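Local coordinates for protein myosin-I heavy chain (Dictyostelium discoideum, PDB 5EJR) that is an actin-based motor with ATPase activity that takes part in early phagocytosis and adhesion, seen here as its C-terminal MyTH4-FERM tail, at residues 402-405 against 406-410; 322-325 against 326-330; 238-242 against 243-247; 498-501 against 502-506. All coordinates share one frame; numbering follows the deposited sequence.

In the fold
From the N terminus, the chain passes through the helical MyTH4 part before any of these contacts; all four lie in the FERM part, one after another, none nesting or crossing. Contacts 1, 2 and 4 each close a turn within one helix; contact 3 (238-247) closes the turn that ends a helix of the ubiquitin-like first lobe. Contacts 2 (322-330) and 1 (402-410) sit on two helices of the helical second lobe, and contact 4 (498-506) on the final helix of the PTB-like third lobe. L322 of contact 2 packs on Y243 and I245 of contact 3, joining the first two lobes, while F409 of contact 1 lies against Y324 of contact 2. Contact 4 touches none of the others.

Contact 1: residues 402-405 against 406-410; sequences PEYL and KLMFI
Y404 and M408, one helical turn apart, are brought together by unlike first torsions: the tyrosine ring swings anti to its own backbone N (chi1 -170°), while CG of M408 stays beside its N (chi1 -82°). With the methionine chain extended at chi2, SD lies 3.5 Å from CE2 of Y404; the bend at chi3 only turns the terminal methyl. This is a Met-aromatic contact at a slant: SD is 4.5 Å from the ring centroid and 58° off the ring normal, so it sits neither squarely over the ring nor in its plane. CD2 of L405 also comes within 4.2 Å of SD.

The backbone beneath is regular alpha-helix at the start of 402-416, a helix of the FERM second lobe, with M408 N bonded to Y404 O at 3.0 Å and F409 N to L405 O at 2.9 Å. K406 runs out extended, its CG lying 3.3 Å from P402 O, and its NZ makes a salt bridge with E321 of helix 317-332. The buried L405 turns to Q353 and L354 of helix 341-355, and L407 to F320 and T314.

Between the side chains of Y404 and M408 the attraction is probably dispersion, helped by the polarisable sulfur, on top of the backbone bond, whereas the charge on K406 is matched across to a neighbouring helix.

Contact 2: residues 322-325 against 326-330; sequences LTYC and QIRDE. With EDO (1,2-ethanediol), chain H.
Helix 317-332 of the FERM second lobe, a helical bundle, carries this contact, in which side chains one turn apart line up along two of its flanks. R328 runs out beside the Y324 ring. The phenol OH stands 3.4 Å from CD of R328 and at the edge of the guanidinium, in its plane, while the ring and guanidinium planes are turned 78° apart. The arginine reaches there by an extended chain whose CG is anti to the backbone N (chi1 -160°), and its NH2 goes on to bond Q371 O. R328 N bonds Y324 O at 2.9 Å.

T323 and I327 likewise run together, with CG2 of T323 and CD1 of I327 at 3.6 Å; I327 faces the helix 402-416 of the same lobe, where it touches I410 and I413. On the side toward the first lobe, Q326 is buried but satisfied: OE1 accepts from R296 N and from a water (2.9 Å) that also donates to L322 O, and NE2 bonds O2 of an ethanediol, probably from the crystallisation liquor, at 2.9 Å. That O2 lies 2.7 Å from both OE1 and OE2 of E330. The same carboxylate makes a salt bridge to R295 through OE1 and bonds Y336 OH through OE2. Were E330 cut back to an alanine, R295 would probably lose this carboxylate and Y336 OH its partner here. D329, just before it, pairs through OD1 with K333 NZ.

Contact 3: residues 238-242 against 243-247; sequences TVCRQ and YGISQ
C240 and I245 face each other across the Schellman motif that ends helix 232-243 in the ubiquitin-like first lobe of the FERM part. I245 N reaches back to C240 O in the six-to-one bond of the motif, at 3.0 Å, and G244 N makes a weak bond to R241 O at 3.2 Å. G244 is the C-prime residue: its phi of 106° lets the chain reverse, and a CB here would collide with the carbonyl oxygen of Y243, so glycine is called for.

The turn folds I245 back over the helix, so its CB comes 3.4 Å from C240 O, and the rest of the side chain goes inward with I250, I318 and L322. Y243 leaves in another direction. Its CG is anti to the backbone N (chi1 -159°), which carries the ring off the end of the helix to stack with F216 and puts OH on D218 OD2.

On the solvent side the R241 and Q247 side chains run out together, with guanidinium and amide planes 52° apart. NH2 of R241 stands 2.8 Å from OE1 of Q247, which lies oblique to the guanidinium; NH1 of the same arginine bonds D237 O, so the group is also held from the preceding turn. Inside the reversal, the cysteine sulfur finishes against a methyl: C240 SG is 3.6 Å from I245 CD1.

Contact 4: residues 498-501 against 502-506; sequences ASVY and QFYSS. With EDO (1,2-ethanediol), chain E.
One face of the Y501 ring takes CB of S505, a CH-pi contact with that carbon 4.1 Å from the centroid and 27° off the normal, while F461 and the same ring meet edge-to-face. OG of S505, 3.4 Å from CE1 of Y501, is set between its own backbone N and carbonyl carbon (chi1 72°), the crowded position, and from there it bonds Y501 O at 3.0 Å, from 40° out of the carbonyl plane. S505 N also donates to that oxygen, so two bonds from one residue grip it. With an alanine in place of Y501, S505 CB would probably lose the ring face it sits on, and F461 one of its ring contacts.

Next round the helix, V500 flanks Y504, CG1 to CD2 4.1 Å, and both rest on I440; Y504 OH bonds F299 N, and its ring and that of F298 meet edge-to-face. S499 OG shares a hydrogen bond of 2.7 Å with O2 of an ethanediol, probably from the crystallisation liquor. With V500 on F425 and Y501 on V467, this is the C-terminal helix that packs against the beta-sheets of a PH/PTB-like domain, here the third FERM lobe.

Contact 1: residues 402-405 against 406-410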
loop_
_atom_site.group_PDB
_atom_site.type_symbol
_atom_site.label_atom_id
_atom_site.label_comp_id
_atom_site.label_asym_id
_atom_site.label_seq_id
_atom_site.Cartn_x
_atom_site.Cartn_y
_atom_site.Cartn_z
ATOM N N PRO A 402 -15.124 19.072 29.701
ATOM C CA PRO A 402 -14.283 18.918 28.499
ATOM C C PRO A 402 -14.971 18.137 27.375
ATOM O O PRO A 402 -14.888 18.534 26.223
ATOM C CB PRO A 402 -13.057 18.167 29.027
ATOM C CG PRO A 402 -12.999 18.529 30.488
ATOM C CD PRO A 402 -14.437 18.519 30.894
ATOM N N GLU A 403 -15.694 17.041 27.703
ATOM C CA GLU A 403 -16.442 16.305 26.677
ATOM C C GLU A 403 -17.464 17.198 25.959
ATOM O O GLU A 403 -17.608 17.106 24.736
ATOM C CB GLU A 403 -17.194 15.122 27.308
ATOM C CG GLU A 403 -17.886 14.280 26.261
ATOM C CD GLU A 403 -18.367 12.965 26.814
ATOM O OE1 GLU A 403 -17.553 12.017 26.860
ATOM O OE2 GLU A 403 -19.560 12.879 27.177
ATOM N N TYR A 404 -18.198 18.012 26.719
ATOM C CA TYR A 404 -19.223 18.860 26.113
ATOM C C TYR A 404 -18.628 19.947 25.225
ATOM O O TYR A 404 -19.240 20.310 24.218
ATOM C CB TYR A 404 -20.178 19.425 27.157
ATOM C CG TYR A 404 -21.381 20.100 26.555
ATOM C CD1 TYR A 404 -22.449 19.354 26.050
ATOM C CD2 TYR A 404 -21.436 21.485 26.429
ATOM C CE1 TYR A 404 -23.556 19.979 25.473
ATOM C CE2 TYR A 404 -22.542 22.119 25.875
ATOM C CZ TYR A 404 -23.589 21.365 25.380
ATOM O OH TYR A 404 -24.646 22.023 24.806
ATOM N N LEU A 405 -17.433 20.451 25.582
ATOM C CA LEU A 405 -16.730 21.448 24.775
ATOM C C LEU A 405 -16.246 20.825 23.443
ATOM O O LEU A 405 -16.299 21.474 22.402
ATOM C CB LEU A 405 -15.551 22.030 25.555
ATOM C CG LEU A 405 -15.858 22.985 26.735
ATOM C CD1 LEU A 405 -14.583 23.198 27.579
ATOM C CD2 LEU A 405 -16.438 24.339 26.251
ATOM N N LYS A 406 -15.832 19.570 23.470
ATOM C CA LYS A 406 -15.385 18.860 22.279
ATOM C C LYS A 406 -16.575 18.650 21.305
ATOM O O LYS A 406 -16.430 18.897 20.103
ATOM C CB LYS A 406 -14.669 17.543 22.652
ATOM C CG LYS A 406 -13.336 17.750 23.415
ATOM C CD LYS A 406 -12.753 16.437 23.890
ATOM C CE LYS A 406 -11.655 16.649 24.899
ATOM N NZ LYS A 406 -11.041 15.373 25.317
ATOM N N LEU A 407 -17.770 18.361 21.859
ATOM C CA LEU A 407 -18.996 18.184 21.070
ATOM C C LEU A 407 -19.440 19.505 20.460
ATOM O O LEU A 407 -19.895 19.519 19.319
ATOM C CB LEU A 407 -20.138 17.600 21.947
ATOM C CG LEU A 407 -19.973 16.153 22.431
ATOM C CD1 LEU A 407 -20.944 15.831 23.566
ATOM C CD2 LEU A 407 -20.210 15.178 21.319
ATOM N N MET A 408 -19.283 20.619 21.214
ATOM C CA MET A 408 -19.641 21.978 20.793
ATOM C C MET A 408 -18.713 22.383 19.642
ATOM O O MET A 408 -19.160 22.994 18.678
ATOM C CB MET A 408 -19.429 22.973 21.956
ATOM C CG MET A 408 -20.546 23.038 22.957
ATOM S SD MET A 408 -20.127 24.167 24.341
ATOM C CE MET A 408 -20.233 25.766 23.528
ATOM N N PHE A 409 -17.414 22.095 19.789
ATOM C CA PHE A 409 -16.421 22.392 18.748
ATOM C C PHE A 409 -16.788 21.629 17.456
ATOM O O PHE A 409 -16.899 22.240 16.401
ATOM C CB PHE A 409 -15.015 22.006 19.231
ATOM C CG PHE A 409 -13.975 21.952 18.130
ATOM C CD1 PHE A 409 -13.605 23.104 17.438
ATOM C CD2 PHE A 409 -13.417 20.739 17.739
ATOM C CE1 PHE A 409 -12.649 23.047 16.413
ATOM C CE2 PHE A 409 -12.474 20.684 16.709
ATOM C CZ PHE A 409 -12.112 21.837 16.042
ATOM N N ILE A 410 -17.050 20.306 17.566
ATOM C CA ILE A 410 -17.428 19.518 16.389
ATOM C C ILE A 410 -18.728 20.039 15.773
ATOM O O ILE A 410 -18.797 20.157 14.568
ATOM C CB ILE A 410 -17.481 17.999 16.683
ATOM C CG1 ILE A 410 -16.085 17.496 17.148
ATOM C CG2 ILE A 410 -17.977 17.248 15.443
ATOM C CD1 ILE A 410 -16.052 16.213 18.007
#

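Contact 2: residues 322-325 against 326-330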
loop_
_atom_site.group_PDB
_atom_site.type_symbol
_atom_site.label_atom_id
_atom_site.label_comp_id
_atom_site.label_asym_id
_atom_site.label_seq_id
_atom_site.Cartn_x
_atom_site.Cartn_y
_atom_site.Cartn_z
ATOM N N LEU A 322 -10.067 10.301 19.326
ATOM C CA LEU A 322 -9.363 10.306 18.049
ATOM C C LEU A 322 -10.083 11.162 17.037
ATOM O O LEU A 322 -9.436 11.839 16.242
ATOM C CB LEU A 322 -9.158 8.913 17.497
ATOM C CG LEU A 322 -8.105 8.066 18.173
ATOM C CD1 LEU A 322 -8.168 6.640 17.636
ATOM C CD2 LEU A 322 -6.680 8.661 17.993
ATOM N N THR A 323 -11.426 11.158 17.093
ATOM C CA THR A 323 -12.251 11.982 16.207
ATOM C C THR A 323 -12.043 13.451 16.492
ATOM O O THR A 323 -11.840 14.219 15.549
ATOM C CB THR A 323 -13.727 11.578 16.304
ATOM O OG1 THR A 323 -13.816 10.196 15.965
ATOM C CG2 THR A 323 -14.611 12.395 15.356
ATOM N N TYR A 324 -12.154 13.847 17.777
ATOM C CA TYR A 324 -11.982 15.238 18.177
ATOM C C TYR A 324 -10.588 15.722 17.717
ATOM O O TYR A 324 -10.492 16.761 17.075
ATOM C CB TYR A 324 -12.172 15.410 19.710
ATOM C CG TYR A 324 -11.570 16.713 20.198
ATOM C CD1 TYR A 324 -12.111 17.941 19.820
ATOM C CD2 TYR A 324 -10.412 16.719 20.971
ATOM C CE1 TYR A 324 -11.536 19.137 20.229
ATOM C CE2 TYR A 324 -9.805 17.913 21.350
ATOM C CZ TYR A 324 -10.354 19.117 20.950
ATOM O OH TYR A 324 -9.776 20.280 21.365
ATOM N N CYS A 325 -9.540 14.952 18.059
ATOM C CA CYS A 325 -8.139 15.178 17.711
ATOM C C CYS A 325 -7.966 15.373 16.187
ATOM O O CYS A 325 -7.257 16.284 15.773
ATOM C CB CYS A 325 -7.284 14.028 18.242
ATOM S SG CYS A 325 -5.504 14.209 17.957
ATOM N N GLN A 326 -8.664 14.563 15.362
ATOM C CA GLN A 326 -8.583 14.631 13.887
ATOM C C GLN A 326 -9.234 15.907 13.348
ATOM O O GLN A 326 -8.646 16.553 12.492
ATOM C CB GLN A 326 -9.210 13.385 13.234
ATOM C CG GLN A 326 -9.134 13.397 11.718
ATOM C CD GLN A 326 -9.617 12.090 11.161
ATOM O OE1 GLN A 326 -9.210 11.026 11.598
ATOM N NE2 GLN A 326 -10.516 12.148 10.213
ATOM N N ILE A 327 -10.411 16.275 13.859
ATOM C CA ILE A 327 -11.118 17.477 13.383
ATOM C C ILE A 327 -10.344 18.733 13.827
ATOM O O ILE A 327 -10.258 19.692 13.067
ATOM C CB ILE A 327 -12.579 17.474 13.894
ATOM C CG1 ILE A 327 -13.329 16.231 13.308
ATOM C CG2 ILE A 327 -13.303 18.791 13.501
ATOM C CD1 ILE A 327 -14.538 15.814 14.170
ATOM N N ARG A 328 -9.802 18.712 15.056
ATOM C CA ARG A 328 -9.014 19.826 15.604
ATOM C C ARG A 328 -7.769 20.041 14.741
ATOM O O ARG A 328 -7.453 21.178 14.422
ATOM C CB ARG A 328 -8.591 19.580 17.065
ATOM C CG ARG A 328 -8.211 20.910 17.766
ATOM C CD ARG A 328 -7.376 20.633 19.010
ATOM N NE ARG A 328 -7.148 21.835 19.824
ATOM C CZ ARG A 328 -6.118 22.671 19.655
ATOM N NH1 ARG A 328 -5.243 22.472 18.679
ATOM N NH2 ARG A 328 -5.967 23.722 20.458
ATOM N N ASP A 329 -7.096 18.950 14.338
ATOM C CA ASP A 329 -5.898 18.996 13.488
ATOM C C ASP A 329 -6.195 19.583 12.119
ATOM O O ASP A 329 -5.421 20.420 11.612
ATOM C CB ASP A 329 -5.248 17.613 13.390
ATOM C CG ASP A 329 -4.042 17.598 12.477
ATOM O OD1 ASP A 329 -2.955 18.006 12.930
ATOM O OD2 ASP A 329 -4.199 17.211 11.297
ATOM N N GLU A 330 -7.345 19.179 11.519
ATOM C CA GLU A 330 -7.785 19.697 10.214
ATOM C C GLU A 330 -8.098 21.189 10.328
ATOM O O GLU A 330 -7.776 21.970 9.408
ATOM C CB GLU A 330 -9.036 18.928 9.733
ATOM C CG GLU A 330 -8.683 17.516 9.305
ATOM C CD GLU A 330 -9.881 16.593 9.165
ATOM O OE1 GLU A 330 -9.761 15.575 8.453
ATOM O OE2 GLU A 330 -10.930 16.861 9.793
HETATM C C1 EDO H . -14.247 15.604 8.924
HETATM O O1 EDO H . -14.040 15.539 7.530
HETATM C C2 EDO H . -13.346 14.681 9.804
HETATM O O2 EDO H . -12.050 14.415 9.300
HETATM O O HOH W 1 -8.163 10.022 14.147
#

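Contact 3: residues 238-242 against 243-247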
loop_
_atom_site.group_PDB
_atom_site.type_symbol
_atom_site.label_atom_id
_atom_site.label_comp_id
_atom_site.label_asym_id
_atom_site.label_seq_id
_atom_site.Cartn_x
_atom_site.Cartn_y
_atom_site.Cartn_z
ATOM N N THR A 238 -6.247 -4.541 13.373
ATOM C CA THR A 238 -5.324 -4.872 14.457
ATOM C C THR A 238 -4.834 -3.623 15.193
ATOM O O THR A 238 -4.937 -3.590 16.417
ATOM C CB THR A 238 -4.157 -5.783 13.970
ATOM O OG1 THR A 238 -3.229 -5.035 13.172
ATOM C CG2 THR A 238 -4.644 -7.010 13.200
ATOM N N VAL A 239 -4.334 -2.588 14.480
ATOM C CA VAL A 239 -3.850 -1.392 15.200
ATOM C C VAL A 239 -4.957 -0.694 15.966
ATOM O O VAL A 239 -4.693 -0.126 17.015
ATOM C CB VAL A 239 -3.023 -0.358 14.413
ATOM C CG1 VAL A 239 -1.615 -0.843 14.157
ATOM C CG2 VAL A 239 -3.733 0.124 13.140
ATOM N N CYS A 240 -6.182 -0.696 15.417
ATOM C CA CYS A 240 -7.321 -0.053 16.065
ATOM C C CYS A 240 -7.704 -0.771 17.348
ATOM O O CYS A 240 -7.979 -0.103 18.333
ATOM C CB CYS A 240 -8.489 0.115 15.100
ATOM S SG CYS A 240 -8.212 1.428 13.874
ATOM N N ARG A 241 -7.649 -2.128 17.351
ATOM C CA ARG A 241 -7.876 -2.967 18.534
ATOM C C ARG A 241 -6.790 -2.697 19.591
ATOM O O ARG A 241 -7.118 -2.554 20.767
ATOM C CB ARG A 241 -7.883 -4.452 18.173
ATOM C CG ARG A 241 -9.253 -5.000 17.841
ATOM C CD ARG A 241 -9.181 -6.371 17.185
ATOM N NE ARG A 241 -10.464 -6.762 16.586
ATOM C CZ ARG A 241 -10.919 -6.332 15.409
ATOM N NH1 ARG A 241 -10.214 -5.473 14.690
ATOM N NH2 ARG A 241 -12.096 -6.742 14.957
ATOM N N GLN A 242 -5.517 -2.585 19.164
ATOM C CA GLN A 242 -4.382 -2.266 20.044
ATOM C C GLN A 242 -4.560 -0.895 20.709
ATOM O O GLN A 242 -4.296 -0.739 21.898
ATOM C CB GLN A 242 -3.071 -2.270 19.249
ATOM C CG GLN A 242 -2.485 -3.656 19.057
ATOM C CD GLN A 242 -1.162 -3.587 18.349
ATOM O OE1 GLN A 242 -0.137 -3.176 18.918
ATOM N NE2 GLN A 242 -1.156 -3.974 17.089
ATOM N N TYR A 243 -5.009 0.100 19.936
ATOM C CA TYR A 243 -5.255 1.445 20.457
ATOM C C TYR A 243 -6.401 1.489 21.473
ATOM O O TYR A 243 -6.418 2.360 22.332
ATOM C CB TYR A 243 -5.517 2.414 19.298
ATOM C CG TYR A 243 -5.273 3.856 19.669
ATOM C CD1 TYR A 243 -3.998 4.406 19.605
ATOM C CD2 TYR A 243 -6.320 4.681 20.068
ATOM C CE1 TYR A 243 -3.765 5.732 19.949
ATOM C CE2 TYR A 243 -6.096 6.004 20.444
ATOM C CZ TYR A 243 -4.817 6.531 20.367
ATOM O OH TYR A 243 -4.593 7.853 20.656
ATOM N N GLY A 244 -7.333 0.543 21.379
ATOM C CA GLY A 244 -8.467 0.466 22.284
ATOM C C GLY A 244 -9.791 0.900 21.675
ATOM O O GLY A 244 -10.750 1.097 22.419
ATOM N N ILE A 245 -9.874 1.055 20.322
ATOM C CA ILE A 245 -11.123 1.438 19.650
ATOM C C ILE A 245 -12.047 0.207 19.781
ATOM O O ILE A 245 -11.564 -0.914 19.612
ATOM C CB ILE A 245 -10.832 1.825 18.166
ATOM C CG1 ILE A 245 -9.957 3.111 18.079
ATOM C CG2 ILE A 245 -12.127 1.952 17.328
ATOM C CD1 ILE A 245 -9.189 3.292 16.765
ATOM N N SER A 246 -13.336 0.413 20.141
ATOM C CA SER A 246 -14.276 -0.676 20.314
ATOM C C SER A 246 -14.559 -1.359 19.011
ATOM O O SER A 246 -14.474 -0.740 17.949
ATOM C CB SER A 246 -15.579 -0.214 20.969
ATOM O OG SER A 246 -16.502 0.289 20.014
ATOM N N GLN A 247 -14.952 -2.634 19.107
ATOM C CA GLN A 247 -15.248 -3.489 17.966
ATOM C C GLN A 247 -16.147 -2.825 16.938
ATOM O O GLN A 247 -15.809 -2.826 15.759
ATOM C CB GLN A 247 -15.821 -4.845 18.451
ATOM C CG GLN A 247 -16.550 -5.699 17.380
ATOM C CD GLN A 247 -15.724 -6.004 16.154
ATOM O OE1 GLN A 247 -14.502 -6.197 16.216
ATOM N NE2 GLN A 247 -16.375 -5.997 15.003
#

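Contact 4: residues 498-501 against 502-506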
loop_
_atom_site.group_PDB
_atom_site.type_symbol
_atom_site.label_atom_id
_atom_site.label_comp_id
_atom_site.label_asym_id
_atom_site.label_seq_id
_atom_site.Cartn_x
_atom_site.Cartn_y
_atom_site.Cartn_z
ATOM N N ALA A 498 -14.110 2.680 -4.860
ATOM C CA ALA A 498 -15.117 1.612 -4.722
ATOM C C ALA A 498 -15.379 1.287 -3.237
ATOM O O ALA A 498 -16.516 1.127 -2.842
ATOM C CB ALA A 498 -14.644 0.358 -5.449
ATOM N N SER A 499 -14.329 1.199 -2.418
ATOM C CA SER A 499 -14.483 0.894 -0.997
ATOM C C SER A 499 -15.302 2.014 -0.259
ATOM O O SER A 499 -16.241 1.709 0.478
ATOM C CB SER A 499 -13.106 0.686 -0.361
ATOM O OG SER A 499 -13.090 1.056 1.009
ATOM N N VAL A 500 -14.953 3.296 -0.480
ATOM C CA VAL A 500 -15.669 4.427 0.148
ATOM C C VAL A 500 -17.104 4.500 -0.372
ATOM O O VAL A 500 -18.046 4.589 0.423
ATOM C CB VAL A 500 -14.892 5.754 -0.040
ATOM C CG1 VAL A 500 -15.714 6.950 0.429
ATOM C CG2 VAL A 500 -13.567 5.693 0.701
ATOM N N TYR A 501 -17.283 4.478 -1.705
ATOM C CA TYR A 501 -18.632 4.485 -2.271
ATOM C C TYR A 501 -19.473 3.266 -1.735
ATOM O O TYR A 501 -20.584 3.469 -1.278
ATOM C CB TYR A 501 -18.605 4.493 -3.827
ATOM C CG TYR A 501 -19.997 4.505 -4.427
ATOM C CD1 TYR A 501 -20.711 3.325 -4.605
ATOM C CD2 TYR A 501 -20.631 5.703 -4.741
ATOM C CE1 TYR A 501 -22.021 3.337 -5.078
ATOM C CE2 TYR A 501 -21.931 5.723 -5.231
ATOM C CZ TYR A 501 -22.628 4.537 -5.385
ATOM O OH TYR A 501 -23.905 4.541 -5.892
ATOM N N GLN A 502 -18.954 2.042 -1.790
ATOM C CA GLN A 502 -19.710 0.872 -1.291
ATOM C C GLN A 502 -20.157 1.056 0.171
ATOM O O GLN A 502 -21.330 0.828 0.484
ATOM C CB GLN A 502 -18.901 -0.438 -1.453
ATOM C CG GLN A 502 -19.529 -1.694 -0.795
ATOM C CD GLN A 502 -20.912 -2.081 -1.299
ATOM O OE1 GLN A 502 -21.711 -2.673 -0.564
ATOM N NE2 GLN A 502 -21.222 -1.812 -2.567
ATOM N N PHE A 503 -19.248 1.524 1.032
ATOM C CA PHE A 503 -19.565 1.701 2.460
ATOM C C PHE A 503 -20.723 2.631 2.688
ATOM O O PHE A 503 -21.672 2.256 3.383
ATOM C CB PHE A 503 -18.345 2.129 3.298
ATOM C CG PHE A 503 -18.629 2.175 4.787
ATOM C CD1 PHE A 503 -19.198 3.305 5.375
ATOM C CD2 PHE A 503 -18.348 1.085 5.596
ATOM C CE1 PHE A 503 -19.478 3.336 6.743
ATOM C CE2 PHE A 503 -18.631 1.120 6.968
ATOM C CZ PHE A 503 -19.183 2.247 7.529
ATOM N N TYR A 504 -20.660 3.825 2.111
ATOM C CA TYR A 504 -21.706 4.824 2.320
ATOM C C TYR A 504 -23.031 4.515 1.623
ATOM O O TYR A 504 -24.099 4.710 2.216
ATOM C CB TYR A 504 -21.195 6.197 1.904
ATOM C CG TYR A 504 -20.358 6.940 2.926
ATOM C CD1 TYR A 504 -20.835 7.172 4.217
ATOM C CD2 TYR A 504 -19.149 7.527 2.564
ATOM C CE1 TYR A 504 -20.100 7.929 5.134
ATOM C CE2 TYR A 504 -18.431 8.320 3.454
ATOM C CZ TYR A 504 -18.915 8.529 4.734
ATOM O OH TYR A 504 -18.188 9.315 5.592
ATOM N N SER A 505 -22.973 4.057 0.351
ATOM C CA SER A 505 -24.187 3.772 -0.404
ATOM C C SER A 505 -24.946 2.580 0.170
ATOM O O SER A 505 -26.159 2.544 0.043
ATOM C CB SER A 505 -23.870 3.539 -1.880
ATOM O OG SER A 505 -23.223 2.297 -2.076
ATOM N N SER A 506 -24.244 1.607 0.778
ATOM C CA SER A 506 -24.881 0.390 1.284
ATOM C C SER A 506 -25.696 0.599 2.569
ATOM O O SER A 506 -26.395 -0.324 2.995
ATOM C CB SER A 506 -23.860 -0.729 1.455
ATOM O OG SER A 506 -22.960 -0.466 2.520
HETATM C C1 EDO E . -11.238 3.626 2.799
HETATM O O1 EDO E . -10.320 3.667 3.897
HETATM C C2 EDO E . -10.544 2.995 1.532
HETATM O O2 EDO E . -10.531 1.584 1.706
#